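Mundticin KS immunity protein (Enterococcus mundtii, PDB 2ZRR) probably protects the bacterium that produces the bacteriocin mundticin KS from being killed by its own antimicrobial peptide. Local coordinates at residues 31-35 and 73-77. Residues are numbered along the deposited sequence; the frame is centred on the assembly and turned at random.
Sequences DDRRK and TSVPL
Arg34 reaches across to the backbone of Thr73, where its NH2 donates to the carbonyl O at 2.7 Å. The donor lies in the carbonyl plane, but the acceptor is tilted from the guanidinium plane and the N-H...O angle is a bent 139°. The other terminal nitrogen, NH1, is held twice: by Leu68 O, near the end of helix 55-70, and by a water 3.1 Å away that also bonds Thr73 OG1. That hydroxyl has a further partner in Glu71. Two hydrogen-bonded nitrogens should thus fix the rotation of the guanidinium group and tie it to the turn between helices 55-70 and 75-90.

Van der Waals packing centres on Val75. With CG1 anti to the backbone N (chi1 158°), CG2 is left anti to the carbonyl carbon and lies over the centre of one face of the Arg34 guanidinium, 4.0 Å above the plane, while the same methyl touches Arg34 CA at 3.7 Å. Beside it, Arg33 crosses Pro76 at about a right angle, the proline CG meeting the guanidinium edge 3.5 Å from NH1.

Arg33 is itself held by Asp31, which it takes side-on in a salt bridge, NE to OD2 and NH2 to OD1 (2.6 Å), both oxygens in the guanidinium plane, the donors on their syn sides but tilted from the carboxylate plane; OD2 also accepts from Arg33 N, forming an Asx turn. Within 73-77, Ser74 at the N-cap of helix 75-90 accepts from Leu77 N through OG at 3.2 Å, a capping bond. Side chains of Arg33 and Val75 also touch Ile111, so the last modelled residues, after helix 99-109, adjoin this surface junction of two helix N-termini at one end of the antiparallel four-helix bundle.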
ATOM      1  N   ASP A  31      15.052  11.572   7.530  1.00 53.97           N
ATOM      2  CA  ASP A  31      14.339  10.819   6.503  1.00 49.23           C
ATOM      3  C   ASP A  31      14.016   9.399   6.946  1.00 47.25           C
ATOM      4  O   ASP A  31      14.908   8.558   7.110  1.00 48.32           O
ATOM      5  CB  ASP A  31      15.157  10.767   5.210  1.00 48.04           C
ATOM      6  CG  ASP A  31      14.413  10.088   4.065  1.00 43.83           C
ATOM      7  OD1 ASP A  31      14.991  10.018   2.962  1.00 44.43           O
ATOM      8  OD2 ASP A  31      13.262   9.632   4.255  1.00 44.41           O
ATOM      9  N   ASP A  32      12.730   9.146   7.155  1.00 42.94           N
ATOM     10  CA  ASP A  32      12.264   7.827   7.532  1.00 37.59           C
ATOM     11  C   ASP A  32      11.035   7.554   6.698  1.00 28.37           C
ATOM     12  O   ASP A  32      10.060   6.979   7.167  1.00 29.92           O
ATOM     13  CB  ASP A  32      11.936   7.744   9.027  1.00 45.53           C
ATOM     14  CG  ASP A  32      11.012   8.838   9.487  1.00 52.36           C
ATOM     15  OD1 ASP A  32      11.008   9.126  10.699  1.00 61.00           O
ATOM     16  OD2 ASP A  32      10.288   9.412   8.645  1.00 59.04           O
ATOM     17  N   ARG A  33      11.094   7.997   5.448  1.00 26.23           N
ATOM     18  CA  ARG A  33      10.003   7.784   4.506  1.00 27.75           C
ATOM     19  C   ARG A  33       9.797   6.284   4.303  1.00 23.83           C
ATOM     20  O   ARG A  33       8.665   5.833   4.114  1.00 25.42           O
ATOM     21  CB  ARG A  33      10.336   8.394   3.148  1.00 29.87           C
ATOM     22  CG  ARG A  33      10.242   9.893   3.068  1.00 31.15           C
ATOM     23  CD  ARG A  33      10.797  10.341   1.715  1.00 36.31           C
ATOM     24  NE  ARG A  33      12.248  10.155   1.627  1.00 34.97           N
ATOM     25  CZ  ARG A  33      12.938  10.132   0.489  1.00 29.11           C
ATOM     26  NH1 ARG A  33      12.319  10.283  -0.672  1.00 35.06           N
ATOM     27  NH2 ARG A  33      14.253   9.971   0.511  1.00 25.29           N
ATOM     28  N   ARG A  34      10.903   5.530   4.308  1.00 24.75           N
ATOM     29  CA  ARG A  34      10.846   4.078   4.125  1.00 22.63           C
ATOM     30  C   ARG A  34      10.174   3.455   5.340  1.00 20.50           C
ATOM     31  O   ARG A  34       9.234   2.677   5.198  1.00 25.14           O
ATOM     32  CB  ARG A  34      12.249   3.482   3.944  1.00 22.99           C
ATOM     33  CG  ARG A  34      12.235   2.044   3.384  1.00 27.56           C
ATOM     34  CD  ARG A  34      13.628   1.549   2.977  1.00 24.88           C
ATOM     35  NE  ARG A  34      14.170   2.367   1.898  1.00 26.32           N
ATOM     36  CZ  ARG A  34      13.869   2.218   0.611  1.00 23.40           C
ATOM     37  NH1 ARG A  34      13.025   1.271   0.223  1.00 19.45           N
ATOM     38  NH2 ARG A  34      14.386   3.052  -0.284  1.00 23.52           N
ATOM     39  N   LYS A  35      10.658   3.790   6.533  1.00 24.55           N
ATOM     40  CA  LYS A  35      10.039   3.272   7.751  1.00 28.76           C
ATOM     41  C   LYS A  35       8.554   3.696   7.799  1.00 29.49           C
ATOM     42  O   LYS A  35       7.672   2.881   8.070  1.00 30.80           O
ATOM     43  CB  LYS A  35      10.779   3.798   8.977  1.00 33.99           C
ATOM     44  CG  LYS A  35      10.290   3.208  10.291  1.00 44.31           C
ATOM     45  CD  LYS A  35      10.341   4.243  11.415  1.00 51.91           C
ATOM     46  CE  LYS A  35      11.777   4.538  11.856  1.00 57.43           C
ATOM     47  NZ  LYS A  35      12.200   3.717  13.036  1.00 60.33           N
ATOM     48  N   THR A  73      15.986   0.274  -4.442  1.00 21.85           N
ATOM     49  CA  THR A  73      15.339   1.430  -5.043  1.00 27.41           C
ATOM     50  C   THR A  73      14.950   2.501  -4.019  1.00 29.16           C
ATOM     51  O   THR A  73      14.923   2.255  -2.813  1.00 32.11           O
ATOM     52  CB  THR A  73      14.067   1.007  -5.789  1.00 28.11           C
ATOM     53  OG1 THR A  73      13.256   0.206  -4.923  1.00 30.75           O
ATOM     54  CG2 THR A  73      14.418   0.187  -7.046  1.00 32.83           C
ATOM     55  N   SER A  74      14.645   3.691  -4.525  1.00 30.45           N
ATOM     56  CA  SER A  74      14.236   4.824  -3.701  1.00 27.35           C
ATOM     57  C   SER A  74      12.757   4.707  -3.370  1.00 23.98           C
ATOM     58  O   SER A  74      11.994   4.059  -4.095  1.00 22.97           O
ATOM     59  CB  SER A  74      14.445   6.124  -4.468  1.00 23.68           C
ATOM     60  OG  SER A  74      13.364   6.300  -5.370  1.00 25.99           O
ATOM     61  N   VAL A  75      12.339   5.354  -2.286  1.00 26.12           N
ATOM     62  CA  VAL A  75      10.932   5.307  -1.910  1.00 27.24           C
ATOM     63  C   VAL A  75      10.010   5.878  -3.001  1.00 26.67           C
ATOM     64  O   VAL A  75       9.001   5.254  -3.350  1.00 31.65           O
ATOM     65  CB  VAL A  75      10.686   6.037  -0.554  1.00 28.92           C
ATOM     66  CG1 VAL A  75       9.221   6.470  -0.439  1.00 28.49           C
ATOM     67  CG2 VAL A  75      11.039   5.098   0.609  1.00 22.80           C
ATOM     68  N   PRO A  76      10.333   7.066  -3.551  1.00 27.53           N
ATOM     69  CA  PRO A  76       9.455   7.620  -4.602  1.00 27.89           C
ATOM     70  C   PRO A  76       9.267   6.713  -5.834  1.00 26.09           C
ATOM     71  O   PRO A  76       8.174   6.640  -6.394  1.00 25.91           O
ATOM     72  CB  PRO A  76      10.106   8.956  -4.967  1.00 24.89           C
ATOM     73  CG  PRO A  76      11.047   9.273  -3.822  1.00 29.18           C
ATOM     74  CD  PRO A  76      11.466   7.954  -3.233  1.00 27.20           C
ATOM     75  N   LEU A  77      10.326   6.019  -6.248  1.00 28.23           N
ATOM     76  CA  LEU A  77      10.240   5.126  -7.406  1.00 29.54           C
ATOM     77  C   LEU A  77       9.313   3.940  -7.152  1.00 31.83           C
ATOM     78  O   LEU A  77       8.443   3.632  -7.975  1.00 31.90           O
ATOM     79  CB  LEU A  77      11.627   4.598  -7.779  1.00 28.80           C
ATOM     80  CG  LEU A  77      11.624   3.375  -8.705  1.00 28.67           C
ATOM     81  CD1 LEU A  77      10.815   3.676  -9.957  1.00 28.98           C
ATOM     82  CD2 LEU A  77      13.048   3.012  -9.066  1.00 29.04           C
TER
HETATM   83  O   HOH W   1      12.443  -0.192  -2.443  1.00 33.33           O